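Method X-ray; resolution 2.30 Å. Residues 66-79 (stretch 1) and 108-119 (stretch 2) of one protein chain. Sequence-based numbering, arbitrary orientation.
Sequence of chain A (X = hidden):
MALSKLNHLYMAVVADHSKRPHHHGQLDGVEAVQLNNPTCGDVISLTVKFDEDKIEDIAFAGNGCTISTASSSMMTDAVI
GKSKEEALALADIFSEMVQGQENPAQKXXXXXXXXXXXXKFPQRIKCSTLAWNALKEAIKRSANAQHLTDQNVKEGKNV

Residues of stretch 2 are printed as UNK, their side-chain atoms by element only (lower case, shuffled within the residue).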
# COMPACT_ATOMS: atom_id res chain seq x y z
N THR A 66 7.25 -4.45 9.96
CA THR A 66 6.91 -3.04 10.07
C THR A 66 6.72 -2.41 8.71
O THR A 66 5.75 -1.69 8.49
CB THR A 66 8.02 -2.30 10.80
OG1 THR A 66 8.02 -2.69 12.16
CG2 THR A 66 7.74 -0.79 10.86
N ILE A 67 7.66 -2.68 7.81
CA ILE A 67 7.67 -2.06 6.48
C ILE A 67 6.40 -2.40 5.73
O ILE A 67 5.77 -1.53 5.14
CB ILE A 67 8.87 -2.58 5.67
CG1 ILE A 67 10.21 -2.25 6.35
CG2 ILE A 67 8.78 -2.09 4.19
CD1 ILE A 67 10.53 -0.80 6.42
N SER A 68 6.01 -3.67 5.78
CA SER A 68 4.91 -4.18 4.95
C SER A 68 3.56 -3.72 5.44
O SER A 68 2.69 -3.43 4.65
CB SER A 68 4.93 -5.70 4.99
OG SER A 68 3.95 -6.18 4.10
N THR A 69 3.38 -3.65 6.75
CA THR A 69 2.16 -3.14 7.34
C THR A 69 2.02 -1.65 7.08
O THR A 69 0.97 -1.18 6.63
CB THR A 69 2.19 -3.37 8.87
OG1 THR A 69 2.30 -4.77 9.14
CG2 THR A 69 0.88 -2.96 9.54
N ALA A 70 3.09 -0.91 7.39
CA ALA A 70 3.13 0.50 7.10
C ALA A 70 2.69 0.72 5.65
O ALA A 70 1.78 1.46 5.40
CB ALA A 70 4.51 1.07 7.33
N SER A 71 3.31 0.02 4.72
CA SER A 71 3.07 0.23 3.28
C SER A 71 1.64 -0.09 2.87
O SER A 71 1.07 0.59 2.03
CB SER A 71 4.03 -0.63 2.48
OG SER A 71 3.99 -0.26 1.13
N SER A 72 1.02 -1.10 3.50
CA SER A 72 -0.37 -1.39 3.23
C SER A 72 -1.25 -0.26 3.70
O SER A 72 -2.14 0.21 2.99
CB SER A 72 -0.77 -2.69 3.92
OG SER A 72 0.06 -3.74 3.45
N SER A 73 -0.97 0.22 4.90
CA SER A 73 -1.77 1.26 5.50
C SER A 73 -1.70 2.52 4.65
O SER A 73 -2.71 3.12 4.30
CB SER A 73 -1.30 1.48 6.94
OG SER A 73 -1.87 2.63 7.49
N MET A 74 -0.49 2.89 4.27
CA MET A 74 -0.28 4.08 3.44
C MET A 74 -0.89 3.94 2.02
O MET A 74 -1.42 4.89 1.45
CB MET A 74 1.21 4.37 3.35
CG MET A 74 1.87 4.74 4.68
SD MET A 74 3.84 4.46 4.58
CE MET A 74 4.46 5.64 6.05
N MET A 75 -0.81 2.74 1.46
CA MET A 75 -1.44 2.46 0.17
C MET A 75 -2.95 2.80 0.21
O MET A 75 -3.45 3.44 -0.71
CB MET A 75 -1.20 1.00 -0.20
CG MET A 75 -1.81 0.58 -1.53
SD MET A 75 -3.70 0.08 -1.35
CE MET A 75 -3.56 -1.53 -0.16
N THR A 76 -3.65 2.43 1.28
CA THR A 76 -5.09 2.68 1.38
C THR A 76 -5.39 4.17 1.36
O THR A 76 -6.34 4.60 0.74
CB THR A 76 -5.72 2.09 2.68
OG1 THR A 76 -5.23 2.78 3.84
CG2 THR A 76 -5.35 0.62 2.88
N ASP A 77 -4.59 4.95 2.08
CA ASP A 77 -4.78 6.37 2.12
C ASP A 77 -4.62 6.94 0.71
O ASP A 77 -5.35 7.85 0.32
CB ASP A 77 -3.73 7.03 3.02
CG ASP A 77 -4.04 6.93 4.50
OD1 ASP A 77 -5.09 6.41 4.91
OD2 ASP A 77 -3.24 7.40 5.33
N ALA A 78 -3.66 6.40 -0.04
CA ALA A 78 -3.26 6.97 -1.33
C ALA A 78 -4.22 6.70 -2.46
O ALA A 78 -4.22 7.42 -3.46
CB ALA A 78 -1.87 6.45 -1.74
N VAL A 79 -5.02 5.65 -2.33
CA VAL A 79 -5.81 5.16 -3.45
C VAL A 79 -7.32 5.36 -3.27
O VAL A 79 -8.09 5.23 -4.22
CB VAL A 79 -5.53 3.66 -3.73
CG1 VAL A 79 -4.04 3.45 -3.96
CG2 VAL A 79 -6.05 2.78 -2.61
N UNK A 108 2.22 12.30 -5.03
CA UNK A 108 0.83 11.82 -5.10
C UNK A 108 0.59 10.55 -4.31
O UNK A 108 -0.52 10.04 -4.26
c UNK A 108 0.57 12.75 -7.47
c UNK A 108 0.44 11.55 -6.55
c UNK A 108 -0.19 13.93 -6.93
o UNK A 108 0.41 15.03 -6.78
o UNK A 108 -1.39 13.73 -6.62
N UNK A 109 1.66 10.02 -3.75
CA UNK A 109 1.64 8.79 -2.96
C UNK A 109 1.34 9.11 -1.51
O UNK A 109 1.06 8.20 -0.74
c UNK A 109 3.03 8.17 -3.01
c UNK A 109 3.39 7.00 -3.90
c UNK A 109 4.86 7.09 -4.38
c UNK A 109 2.45 6.82 -5.02
N UNK A 110 1.40 10.40 -1.15
CA UNK A 110 1.16 10.85 0.22
C UNK A 110 2.21 10.33 1.20
O UNK A 110 3.40 10.40 0.94
N UNK A 111 1.77 9.81 2.34
CA UNK A 111 2.74 9.37 3.34
C UNK A 111 3.54 8.14 2.90
O UNK A 111 4.63 7.95 3.38
c UNK A 111 2.09 9.18 4.73
c UNK A 111 1.81 10.50 5.44
o UNK A 111 0.26 11.30 7.08
c UNK A 111 0.93 10.34 6.68
o UNK A 111 0.89 9.24 7.23
N UNK A 112 3.02 7.32 2.00
CA UNK A 112 3.79 6.25 1.35
C UNK A 112 5.10 6.76 0.73
O UNK A 112 6.01 6.00 0.47
c UNK A 112 2.99 5.58 0.27
N UNK A 113 5.18 8.05 0.48
CA UNK A 113 6.39 8.63 -0.08
C UNK A 113 7.59 8.44 0.85
O UNK A 113 8.74 8.47 0.41
c UNK A 113 7.07 12.20 -1.43
c UNK A 113 7.22 10.70 -1.23
o UNK A 113 6.10 12.83 -0.88
o UNK A 113 7.95 12.75 -2.11
c UNK A 113 6.16 10.10 -0.36
N UNK A 114 7.30 8.22 2.13
CA UNK A 114 8.31 7.96 3.15
C UNK A 114 9.02 6.66 2.99
O UNK A 114 10.02 6.43 3.67
c UNK A 114 8.10 10.50 4.76
c UNK A 114 7.10 9.38 4.97
c UNK A 114 7.65 8.00 4.54
c UNK A 114 6.66 9.33 6.41
N UNK A 115 8.51 5.79 2.13
CA UNK A 115 9.13 4.50 1.90
C UNK A 115 10.06 4.52 0.71
O UNK A 115 10.51 3.47 0.27
c UNK A 115 7.92 2.99 4.22
c UNK A 115 6.32 1.92 2.59
c UNK A 115 8.07 3.40 1.72
c UNK A 115 7.14 3.15 2.90
N UNK A 116 10.39 5.69 0.20
CA UNK A 116 11.43 5.81 -0.81
C UNK A 116 12.72 5.08 -0.39
O UNK A 116 13.44 4.52 -1.22
c UNK A 116 11.73 7.25 -1.10
N UNK A 117 13.01 5.05 0.91
CA UNK A 117 14.22 4.44 1.41
C UNK A 117 14.34 2.93 1.25
O UNK A 117 15.40 2.38 1.49
N UNK A 118 13.27 2.25 0.86
CA UNK A 118 13.32 0.79 0.78
C UNK A 118 14.02 0.33 -0.50
O UNK A 118 14.41 -0.84 -0.60
c UNK A 118 11.22 0.08 -0.37
c UNK A 118 11.93 0.09 0.91
c UNK A 118 11.07 0.73 2.02
N UNK A 119 14.20 1.25 -1.45
CA UNK A 119 14.97 0.94 -2.65
C UNK A 119 16.40 0.53 -2.29
O UNK A 119 17.07 -0.16 -3.05
c UNK A 119 14.97 2.10 -3.66
O HOH W 1 -0.30 7.19 1.65

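Position 108 carries three carbons in a row, the last holding two oxygens; its side chain makes no contact with the helix 66-79, so the chemistry alone identifies it: Glu 108. Position 109 has four carbons forked at the second, and its CB points away from the helix. It is Leu 109, and its part in the contact is played by the backbone, for its O lies 3.6 Å from CB of Ala 78. Position 110 has no side-chain atom and a phi of 65°, a value that by itself favours glycine: Gly 110.

Position 111 again shows three carbons ending in two oxygens. Its CB sits 4.4 Å from CG of Met 74, while the charged end is hydrogen-bonded elsewhere in the structure; this is Glu 111. A single carbon marks position 112, where the two backbones run close, CA to CA of Met 74 being 5.1 Å. That carbon, CB, lies 3.8 Å from CB of Met 74, and the residue is Ala 112. At 113, CB points away from the helix, and three carbons with a terminal pair of oxygens make no contact with it: Glu 113.

Position 114 has four carbons forked at the second, with CB 4.2 Å from CE of Met 74; read as Leu 114, it makes a light contact with Met 74. Position 115 has the same count and fork, but is buried, and its CB points toward the helix. One branch tip comes within 3.4 Å of CB of Ser 71, and the fork carbon lies 3.9 Å from SD of Met 74. This is Leu 115, the tip being CD1 and the fork CG. Position 116, one carbon and out of reach, is Ala 116. Position 117 has no side-chain atom and is out of reach; nothing of the helix would crowd a CB there: Gly 117. At 118 one carbon carries two more, and one of these lies 4.2 Å from CG2 of Ile 67; it is Val 118, touching through CG1. Position 119, one carbon and out of reach, is Ala 119.

The contact is apolar packing with no direct hydrogen bond across it. Met 74, with the largest covered area, lays its extended side chain along Ala 112, Leu 114 and Leu 115, while Ile 67 meets Val 118 farther along. One water supplies the polar link, donating to O of Met 74 at 2.6 Å and to O of Leu 109 at 2.9 Å, and weakly accepting from N of Ala 112 at 3.3 Å.

Stretch 2 (108-119) ELGEAELLAGVA
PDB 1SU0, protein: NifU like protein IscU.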